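Pyocin S5 (Pseudomonas aeruginosa PAO1, PDB 6THK) probably kills sensitive bacteria as a pore-forming bacteriocin, opening channels that depolarise the cytoplasmic membrane and dissipate cellular energy. Local coordinates at residues A[199-202]-A[203-207]; A[92-95]-A[96-99]; A[358-361]-A[362-365]; A[483-486]-A[487-491]; A[234-237]-A[238-241]. The protein carries 1 engineered substitution. One frame throughout, in Å; residues are numbered along the deposited sequence.

From the N terminus the contacts follow in series, each made within eight or nine consecutive residues; none nests in or crosses another. Contact 2 starts helix 95-121 after the loop from helix 42-87. Contact 1 closes no loop: it lies inside helix 157-212, its centre about 19 Å from that of contact 2. Contact 5 follows the loop after helix 214-227 and starts helix 237-267, packing on helix 272-338. Contacts 3 and 4, both in the colicin pore-forming domain, start helices 361-378, after the loop from helix 340-353, and 485-498. They touch through Arg359 CD and Ile483 O, 3.2 Å apart. The centres of contacts 2 and 4 are about 108 Å apart, a measure of the elongated shape.

Contact 1 of 5, residues A[199-202]-A[203-207]; sequences DLSQ and LERDY
Asp199 receives the amide of Leu203 on its carbonyl, with Leu203 N 3.0 Å from Asp199 O, while its carboxylate turns back along the helix to a long, weak ion pair with Lys195. Leu200 repeats the backbone step, its O accepting from Glu204 N at 2.9 Å. Its branch touches that of Leu203 loosely, methyl to methyl, with Leu200 CD2 and Leu203 CD2 4.3 Å apart. Leu203 also meets Tyr280 of helix 272-338, and the carboxylate of Glu204 forms a salt bridge with Arg208, one turn further on. The backbone i to i+4 bonds are those of an unbroken alpha helix, here the long helix 157-212 in a stretch predicted to form a coiled coil; Tyr207 adds a ring stack with Tyr280. At Ser201 the carbonyl holds Arg205 N at 3.0 Å. The Arg205 side chain folds back over the same turn, laying one guanidinium face over Ser201 O and bringing NH1 to 3.4 Å from Ser201 CB. Its N-H bonds do not aim at that oxygen, and the approach is one of packing. Ser201 OG is bonded to the carbonyl of Lys197 in the preceding turn. Gln202 closes the segment by taking Asp206 N on its O at 2.9 Å. With CG anti to the backbone N (chi1 -166°) and a bend at chi2, its amide swings over the next turn, where Gln202 NE2 lies 3.7 Å from Arg205 CB. The glutamine and arginine side chains cross at about a right angle, and the amide plane is inclined 38° to the Asp206 carboxylate.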
# COMPACT_ATOMS: atom_id res chain seq x y z
N ASP A 199 8.48 30.23 -11.97
CA ASP A 199 7.89 29.50 -10.85
C ASP A 199 7.13 28.27 -11.33
O ASP A 199 7.11 27.25 -10.66
CB ASP A 199 6.95 30.41 -10.06
CG ASP A 199 7.69 31.45 -9.25
OD1 ASP A 199 8.92 31.33 -9.10
OD2 ASP A 199 7.04 32.39 -8.76
N LEU A 200 6.50 28.39 -12.49
CA LEU A 200 5.74 27.31 -13.12
C LEU A 200 6.66 26.19 -13.58
O LEU A 200 6.31 25.02 -13.45
CB LEU A 200 4.90 27.82 -14.30
CG LEU A 200 3.64 28.64 -13.99
CD1 LEU A 200 2.89 28.99 -15.27
CD2 LEU A 200 2.71 27.90 -13.05
N SER A 201 7.84 26.55 -14.12
CA SER A 201 8.85 25.59 -14.58
C SER A 201 9.32 24.72 -13.41
O SER A 201 9.41 23.51 -13.57
CB SER A 201 10.03 26.32 -15.22
OG SER A 201 9.67 26.98 -16.42
N GLN A 202 9.58 25.34 -12.23
CA GLN A 202 10.00 24.63 -11.02
C GLN A 202 8.86 23.77 -10.49
O GLN A 202 9.11 22.67 -9.99
CB GLN A 202 10.53 25.59 -9.94
CG GLN A 202 11.29 24.90 -8.79
CD GLN A 202 12.58 24.24 -9.23
OE1 GLN A 202 13.55 24.91 -9.62
NE2 GLN A 202 12.62 22.92 -9.19
N LEU A 203 7.60 24.25 -10.62
CA LEU A 203 6.42 23.50 -10.21
C LEU A 203 6.28 22.22 -11.08
O LEU A 203 5.90 21.17 -10.55
CB LEU A 203 5.17 24.39 -10.31
CG LEU A 203 3.88 23.85 -9.70
CD1 LEU A 203 3.92 23.88 -8.19
CD2 LEU A 203 2.69 24.63 -10.19
N GLU A 204 6.61 22.30 -12.38
CA GLU A 204 6.58 21.18 -13.32
C GLU A 204 7.69 20.19 -12.93
O GLU A 204 7.42 18.99 -12.86
CB GLU A 204 6.74 21.66 -14.78
CG GLU A 204 6.19 20.69 -15.82
CD GLU A 204 6.57 20.99 -17.25
OE1 GLU A 204 5.68 21.36 -18.05
OE2 GLU A 204 7.77 20.85 -17.58
N ARG A 205 8.90 20.71 -12.63
CA ARG A 205 10.07 19.97 -12.17
C ARG A 205 9.79 19.15 -10.91
O ARG A 205 10.17 17.97 -10.87
CB ARG A 205 11.25 20.92 -11.92
CG ARG A 205 12.42 20.61 -12.82
CD ARG A 205 13.22 21.85 -13.12
NE ARG A 205 13.15 22.17 -14.54
CZ ARG A 205 12.84 23.36 -15.03
NH1 ARG A 205 12.58 24.37 -14.21
NH2 ARG A 205 12.81 23.57 -16.34
N ASP A 206 9.13 19.76 -9.89
CA ASP A 206 8.75 19.13 -8.61
C ASP A 206 7.73 18.02 -8.84
O ASP A 206 7.82 16.96 -8.22
CB ASP A 206 8.23 20.16 -7.58
CG ASP A 206 9.28 21.12 -7.03
OD1 ASP A 206 10.49 20.79 -7.08
OD2 ASP A 206 8.88 22.19 -6.51
N TYR A 207 6.79 18.24 -9.76
CA TYR A 207 5.74 17.30 -10.12
C TYR A 207 6.29 16.05 -10.82
O TYR A 207 5.92 14.95 -10.43
CB TYR A 207 4.69 18.01 -10.98
CG TYR A 207 3.70 17.10 -11.66
CD1 TYR A 207 2.72 16.43 -10.93
CD2 TYR A 207 3.69 16.96 -13.04
CE1 TYR A 207 1.76 15.65 -11.56
CE2 TYR A 207 2.73 16.19 -13.69
CZ TYR A 207 1.76 15.54 -12.94
OH TYR A 207 0.84 14.74 -13.58

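Contact 2 of 5, residues A[92-95]-A[96-99]; sequences EATR and QERV
The backbone passes from an extended approach at Ala93 and Thr94 into helix 95-121, whose first regular bonds run from Arg98 N to Thr94 O at 3.2 Å and from Val99 N to Arg95 O at 3.1 Å. Thr94 is the N-cap, and with Glu97 it forms a capping box. Its hydroxyl is turned to lie between the backbone N and the carbonyl carbon (chi1 67°), and Thr94 OG1 accepts from Glu97 N at 3.1 Å. The reciprocal bond is weak but straight: Thr94 N points at Glu97 OE1, 3.3 Å away, with a hydrogen angle of 168°. To make it, the glutamate chain reaches back and crosses the threonine side chain at a slant, bringing its CG to 3.3 Å from Thr94 OG1. The amides of Thr94 and Glu97 are thus both engaged by side-chain oxygens, and the carboxylate is probably stabilised further by the helix end and by its salt bridge to Arg91. Arg98 doubles back from the first turn and lays one guanidinium face over Ala93 CB, off centre toward its rim, with Arg98 NH2 3.8 Å from Ala93 CB. Both residues also touch Leu83 of helix 42-87, so the start of the new helix is packed against the helix just left. Arg95 points elsewhere, to helix 157-212, where its NE joins Glu198 in a salt bridge. Next along the helix, Val99 uses the methyl that stands beside its own backbone N: Val99 CG2 presses to 3.2 Å from Arg95 O.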
# COMPACT_ATOMS: atom_id res chain seq x y z
N GLU A 92 24.76 38.24 -10.10
CA GLU A 92 23.62 38.82 -10.81
C GLU A 92 22.39 38.79 -9.90
O GLU A 92 22.24 37.86 -9.10
CB GLU A 92 23.35 38.05 -12.11
CG GLU A 92 24.36 38.37 -13.20
CD GLU A 92 23.77 38.88 -14.50
OE1 GLU A 92 22.74 38.33 -14.95
OE2 GLU A 92 24.35 39.82 -15.09
N ALA A 93 21.54 39.83 -9.98
CA ALA A 93 20.32 39.94 -9.18
C ALA A 93 19.26 38.95 -9.60
O ALA A 93 19.13 38.65 -10.79
CB ALA A 93 19.76 41.35 -9.28
N THR A 94 18.51 38.45 -8.62
CA THR A 94 17.42 37.52 -8.85
C THR A 94 16.26 38.30 -9.46
O THR A 94 16.25 39.53 -9.42
CB THR A 94 16.99 36.80 -7.54
OG1 THR A 94 16.40 37.73 -6.63
CG2 THR A 94 18.14 36.01 -6.88
N ARG A 95 15.29 37.57 -9.99
CA ARG A 95 14.12 38.19 -10.57
C ARG A 95 13.30 38.86 -9.48
O ARG A 95 12.67 39.88 -9.70
CB ARG A 95 13.28 37.15 -11.31
CG ARG A 95 12.38 37.74 -12.38
CD ARG A 95 12.16 36.78 -13.53
NE ARG A 95 13.40 36.48 -14.23
CZ ARG A 95 13.91 37.24 -15.20
NH1 ARG A 95 13.29 38.33 -15.57
NH2 ARG A 95 15.05 36.90 -15.79
N GLN A 96 13.33 38.30 -8.28
CA GLN A 96 12.60 38.87 -7.17
C GLN A 96 13.22 40.19 -6.76
O GLN A 96 12.52 41.16 -6.48
CB GLN A 96 12.57 37.91 -5.99
CG GLN A 96 11.59 38.31 -4.91
CD GLN A 96 10.15 38.16 -5.35
OE1 GLN A 96 9.67 38.89 -6.22
NE2 GLN A 96 9.45 37.21 -4.76
N GLU A 97 14.54 40.22 -6.70
CA GLU A 97 15.29 41.42 -6.35
C GLU A 97 15.01 42.59 -7.32
O GLU A 97 14.80 43.71 -6.87
CB GLU A 97 16.79 41.12 -6.22
CG GLU A 97 17.12 40.40 -4.92
CD GLU A 97 18.57 40.03 -4.71
OE1 GLU A 97 19.29 39.79 -5.70
OE2 GLU A 97 18.99 39.98 -3.53
N ARG A 98 14.89 42.28 -8.64
CA ARG A 98 14.58 43.19 -9.74
C ARG A 98 13.17 43.76 -9.56
O ARG A 98 13.00 44.98 -9.60
CB ARG A 98 14.70 42.45 -11.08
CG ARG A 98 15.38 43.27 -12.17
CD ARG A 98 16.09 42.42 -13.21
NE ARG A 98 17.55 42.49 -13.11
CZ ARG A 98 18.36 41.43 -13.21
NH1 ARG A 98 17.86 40.22 -13.40
NH2 ARG A 98 19.67 41.59 -13.11
N VAL A 99 12.18 42.89 -9.33
CA VAL A 99 10.77 43.23 -9.11
C VAL A 99 10.62 44.15 -7.89
O VAL A 99 9.91 45.15 -7.97
CB VAL A 99 9.91 41.93 -8.99
CG1 VAL A 99 8.52 42.21 -8.42
CG2 VAL A 99 9.79 41.23 -10.34

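Contact 3 of 5, residues A[358-361]-A[362-365]; sequences IRSS and AEAI
Glu363 is held by two residues of the approaching loop, one at each carboxylate oxygen. Its chain runs extended past CG, with CG set beside the backbone N (chi1 -78°), which carries the carboxylate back past the helix start. There Glu363 OE1 meets the edge of the Arg359 guanidinium in plane and takes the NE hydrogen in a straight but weak bond of 3.5 Å, part of a salt bridge. The two flat groups stand 75° apart. Arg359 bends at chi3 (77°), passing one guanidinium face over the backbone of Glu363 and Ala364. Arg359 NH2 has a stronger partner in Ser367 OG, one turn beyond Glu363. Ser360 tucks OG into the crowded position between its N and carbonyl carbon. From there Ser360 OG accepts from Glu363 N at 3.3 Å and donates weakly to Glu363 OE2, also at 3.3 Å. Further along, Ile365 lays its CD1 3.3 Å from Ser361 O, while its amide N bonds that same oxygen at 2.7 Å. This is a serine N-cap of helix 361-378 in the colicin pore-forming domain, beside the zinc site that includes Glu485.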
# COMPACT_ATOMS: atom_id res chain seq x y z
N ILE A 358 8.78 -53.21 14.58
CA ILE A 358 8.54 -54.58 14.12
C ILE A 358 9.80 -55.42 14.37
O ILE A 358 10.91 -54.93 14.15
CB ILE A 358 8.14 -54.50 12.64
CG1 ILE A 358 6.74 -53.88 12.52
CG2 ILE A 358 8.23 -55.85 11.91
CD1 ILE A 358 6.51 -53.01 11.34
N ARG A 359 9.63 -56.66 14.84
CA ARG A 359 10.76 -57.56 15.09
C ARG A 359 11.32 -58.10 13.76
O ARG A 359 10.85 -57.74 12.67
CB ARG A 359 10.35 -58.72 16.01
CG ARG A 359 9.86 -58.28 17.38
CD ARG A 359 9.21 -59.42 18.13
NE ARG A 359 10.19 -60.35 18.69
CZ ARG A 359 9.90 -61.56 19.16
NH1 ARG A 359 8.65 -62.00 19.13
NH2 ARG A 359 10.85 -62.34 19.64
N SER A 360 12.34 -58.95 13.84
CA SER A 360 12.92 -59.55 12.66
C SER A 360 12.15 -60.85 12.41
O SER A 360 11.54 -61.37 13.34
CB SER A 360 14.40 -59.84 12.88
OG SER A 360 14.57 -60.73 13.97
N SER A 361 12.18 -61.36 11.17
CA SER A 361 11.50 -62.62 10.81
C SER A 361 12.06 -63.77 11.64
O SER A 361 11.28 -64.55 12.14
CB SER A 361 11.64 -62.90 9.32
OG SER A 361 12.96 -63.28 8.97
N ALA A 362 13.40 -63.80 11.87
CA ALA A 362 14.09 -64.80 12.69
C ALA A 362 13.54 -64.84 14.13
O ALA A 362 13.22 -65.93 14.62
CB ALA A 362 15.58 -64.52 12.71
N GLU A 363 13.40 -63.67 14.77
CA GLU A 363 12.85 -63.54 16.13
C GLU A 363 11.42 -64.11 16.15
O GLU A 363 11.15 -65.04 16.91
CB GLU A 363 12.86 -62.06 16.61
CG GLU A 363 14.20 -61.53 17.08
CD GLU A 363 14.21 -60.09 17.57
OE1 GLU A 363 13.64 -59.82 18.66
OE2 GLU A 363 14.82 -59.23 16.90
N ALA A 364 10.55 -63.59 15.24
CA ALA A 364 9.15 -63.99 15.07
C ALA A 364 8.99 -65.47 14.82
O ALA A 364 8.12 -66.08 15.44
CB ALA A 364 8.53 -63.20 13.93
N ILE A 365 9.83 -66.05 13.92
CA ILE A 365 9.84 -67.48 13.57
C ILE A 365 10.17 -68.30 14.83
O ILE A 365 9.46 -69.27 15.11
CB ILE A 365 10.77 -67.80 12.36
CG1 ILE A 365 10.14 -67.31 11.03
CG2 ILE A 365 11.10 -69.30 12.27
CD1 ILE A 365 11.13 -66.97 9.91

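Contact 4 of 5, residues A[483-486]-A[487-491]; sequences IDED and LLEKA. With ZN (zinc ion), chain H.
Leu487, Asp486 and Glu485 carry most of this first turn of helix 485-498. Leu487 turns back on the loop, its CD1 3.8 Å from Ile483 CG2 and its CG 4.0 Å from Asp484 CB, the leucine and isoleucine crossing at a slant. Ile483 packs on helices 340-353 and 451-464. Asp484 O serves two amides, weakly that of Leu487 and, at 3.2 Å, that of Leu488 N. Asp486 (chi1 56°) turns its carboxylate toward that of Asp484, with Asp486 OD2 2.8 Å from Asp484 OD2, a pair of acceptors that would probably repel unless one carries a proton. Asp486 OD1 is 4.5 Å from Lys490 NZ, beyond a salt bridge, and the lysine bonds Gln348 instead. Glu485 and Glu489, one turn apart, join through a metal: Glu485 OE2 binds zinc at 2.2 Å and Glu489 OE1 at 2.3 Å, the carboxylate planes inclined by 41°. The backbone bond from Glu489 N to Glu485 O, 3.0 Å long, spans the same turn. His371 of helix 361-378 is the third protein ligand, and Ser367 OG grips Glu485 OE1, probably steadying that carboxylate. The cation probably offsets the repulsion between two acidic groups while linking helix 485-498 to helix 361-378.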
# COMPACT_ATOMS: atom_id res chain seq x y z
N ILE A 483 5.67 -58.46 17.19
CA ILE A 483 5.72 -57.33 18.12
C ILE A 483 6.38 -57.70 19.45
O ILE A 483 7.47 -57.21 19.75
CB ILE A 483 4.31 -56.71 18.31
CG1 ILE A 483 3.69 -56.31 16.95
CG2 ILE A 483 4.36 -55.52 19.29
CD1 ILE A 483 2.20 -55.94 16.98
N ASP A 484 5.71 -58.55 20.24
CA ASP A 484 6.13 -58.94 21.57
C ASP A 484 5.69 -60.37 21.83
O ASP A 484 4.58 -60.74 21.45
CB ASP A 484 5.43 -58.01 22.60
CG ASP A 484 6.01 -57.96 24.00
OD1 ASP A 484 7.08 -58.57 24.22
OD2 ASP A 484 5.42 -57.27 24.87
N GLU A 485 6.54 -61.14 22.54
CA GLU A 485 6.29 -62.52 22.95
C GLU A 485 5.03 -62.65 23.81
O GLU A 485 4.29 -63.61 23.62
CB GLU A 485 7.50 -63.10 23.71
CG GLU A 485 7.42 -64.61 23.96
CD GLU A 485 8.27 -65.54 23.12
OE1 GLU A 485 9.39 -65.14 22.71
OE2 GLU A 485 7.85 -66.71 22.94
N ASP A 486 4.78 -61.70 24.75
CA ASP A 486 3.60 -61.73 25.63
C ASP A 486 2.32 -61.44 24.86
O ASP A 486 1.27 -61.95 25.24
CB ASP A 486 3.76 -60.86 26.90
CG ASP A 486 4.08 -59.39 26.69
OD1 ASP A 486 3.19 -58.65 26.22
OD2 ASP A 486 5.19 -58.96 27.08
N LEU A 487 2.42 -60.69 23.74
CA LEU A 487 1.26 -60.43 22.88
C LEU A 487 0.90 -61.67 22.07
O LEU A 487 -0.28 -61.93 21.85
CB LEU A 487 1.45 -59.21 21.99
CG LEU A 487 1.39 -57.85 22.67
CD1 LEU A 487 1.68 -56.75 21.68
CD2 LEU A 487 0.04 -57.61 23.33
N LEU A 488 1.93 -62.47 21.68
CA LEU A 488 1.76 -63.75 20.97
C LEU A 488 1.07 -64.75 21.89
O LEU A 488 0.08 -65.34 21.47
CB LEU A 488 3.11 -64.30 20.49
CG LEU A 488 3.12 -65.77 20.03
CD1 LEU A 488 2.22 -65.99 18.81
CD2 LEU A 488 4.52 -66.24 19.73
N GLU A 489 1.60 -64.94 23.13
CA GLU A 489 1.04 -65.82 24.15
C GLU A 489 -0.44 -65.56 24.42
O GLU A 489 -1.23 -66.50 24.41
CB GLU A 489 1.85 -65.70 25.45
CG GLU A 489 2.93 -66.76 25.54
CD GLU A 489 4.23 -66.33 26.19
OE1 GLU A 489 5.27 -66.93 25.87
OE2 GLU A 489 4.21 -65.38 27.01
N LYS A 490 -0.80 -64.29 24.64
CA LYS A 490 -2.18 -63.85 24.88
C LYS A 490 -3.10 -64.19 23.71
O LYS A 490 -4.21 -64.67 23.93
CB LYS A 490 -2.23 -62.35 25.18
CG LYS A 490 -1.83 -62.00 26.61
CD LYS A 490 -1.57 -60.51 26.79
CE LYS A 490 -1.23 -60.18 28.22
NZ LYS A 490 -0.72 -58.80 28.35
N ALA A 491 -2.65 -63.94 22.46
CA ALA A 491 -3.46 -64.17 21.27
C ALA A 491 -3.55 -65.65 21.01
O ALA A 491 -4.63 -66.14 20.68
CB ALA A 491 -2.88 -63.44 20.07
ZN ZN H . 6.23 -67.84 23.98

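Contact 5 of 5, residues A[234-237]-A[238-241]; sequences SPTP and EQWL
Pro237 meets the indole of Trp240 in a CH-pi contact: its CA stands 3.7 Å from the centroid of the six-membered ring and only 4° off the ring normal. The ring is brought there by chi1 of 78°, which places CG between the backbone N and the carbonyl carbon and folds the indole back over Pro237 at the helix start. Apolar contacts extend the same packing, with Pro237 CG 4.0 Å from Trp240 CH2. Pro235 CG reaches Trp240 CE3, also at 4.0 Å, the proline and indole crossing at about a right angle. Together these residues form the start of helix 237-267, with Thr236 as its N-cap and a proline next, at a place where a missing amide hydrogen costs no helical bond. Among hydrogen bonds, Gln239 N gives to Thr236 O at 2.9 Å and weakly to Thr236 OG1 at 3.5 Å, the capping bond. Trp240 N adds a weak bond to the same carbonyl. Leu241 N makes the next i+4 bond, to Pro237 O at 3.1 Å. Leu241 CG packs 3.2 Å from Pro237 O, and the leucine goes on to touch Glu302, Thr303 and Arg306 of helix 272-338. Of charged groups, the end of the Glu238 side chain leads away from the turn and has a long, weak ion pair with Arg307.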
# COMPACT_ATOMS: atom_id res chain seq x y z
N SER A 234 3.29 -12.40 17.96
CA SER A 234 3.16 -13.67 17.24
C SER A 234 1.99 -13.60 16.25
O SER A 234 1.05 -14.38 16.39
CB SER A 234 3.00 -14.83 18.22
OG SER A 234 3.26 -16.04 17.53
N PRO A 235 1.94 -12.63 15.32
CA PRO A 235 0.76 -12.52 14.46
C PRO A 235 0.67 -13.59 13.38
O PRO A 235 1.67 -13.95 12.78
CB PRO A 235 0.88 -11.11 13.87
CG PRO A 235 2.34 -10.87 13.79
CD PRO A 235 2.93 -11.57 14.99
N THR A 236 -0.54 -14.11 13.14
CA THR A 236 -0.77 -15.08 12.06
C THR A 236 -0.84 -14.26 10.76
O THR A 236 -1.18 -13.08 10.84
CB THR A 236 -2.10 -15.86 12.25
OG1 THR A 236 -3.20 -14.95 12.36
CG2 THR A 236 -2.07 -16.81 13.46
N PRO A 237 -0.58 -14.86 9.61
CA PRO A 237 -0.67 -14.08 8.38
C PRO A 237 -2.04 -13.40 8.17
O PRO A 237 -2.09 -12.35 7.55
CB PRO A 237 -0.40 -15.11 7.29
CG PRO A 237 0.50 -16.09 7.96
CD PRO A 237 -0.02 -16.20 9.36
N GLU A 238 -3.10 -13.98 8.71
CA GLU A 238 -4.44 -13.40 8.57
C GLU A 238 -4.59 -12.13 9.39
O GLU A 238 -5.36 -11.24 9.05
CB GLU A 238 -5.50 -14.41 8.98
CG GLU A 238 -6.31 -14.98 7.83
CD GLU A 238 -7.54 -15.73 8.32
OE1 GLU A 238 -7.60 -16.96 8.15
OE2 GLU A 238 -8.45 -15.08 8.87
N GLN A 239 -3.85 -12.06 10.49
CA GLN A 239 -3.85 -10.90 11.39
C GLN A 239 -3.15 -9.69 10.77
O GLN A 239 -3.71 -8.59 10.82
CB GLN A 239 -3.20 -11.25 12.73
CG GLN A 239 -4.11 -12.00 13.70
CD GLN A 239 -3.33 -12.48 14.89
OE1 GLN A 239 -2.99 -11.72 15.80
NE2 GLN A 239 -3.01 -13.76 14.91
N TRP A 240 -1.92 -9.88 10.20
CA TRP A 240 -1.19 -8.77 9.60
C TRP A 240 -1.78 -8.38 8.25
O TRP A 240 -1.67 -7.21 7.88
CB TRP A 240 0.34 -8.97 9.56
CG TRP A 240 0.90 -9.87 8.50
CD1 TRP A 240 0.90 -9.66 7.15
CD2 TRP A 240 1.73 -11.03 8.72
NE1 TRP A 240 1.58 -10.67 6.51
CE2 TRP A 240 2.11 -11.53 7.45
CE3 TRP A 240 2.15 -11.73 9.87
CZ2 TRP A 240 2.90 -12.67 7.30
CZ3 TRP A 240 2.93 -12.86 9.72
CH2 TRP A 240 3.30 -13.33 8.44
N LEU A 241 -2.48 -9.29 7.59
CA LEU A 241 -3.14 -8.98 6.33
C LEU A 241 -4.33 -8.08 6.63
O LEU A 241 -4.59 -7.13 5.91
CB LEU A 241 -3.60 -10.24 5.62
CG LEU A 241 -2.56 -10.90 4.72
CD1 LEU A 241 -2.97 -12.31 4.34
CD2 LEU A 241 -2.29 -10.06 3.49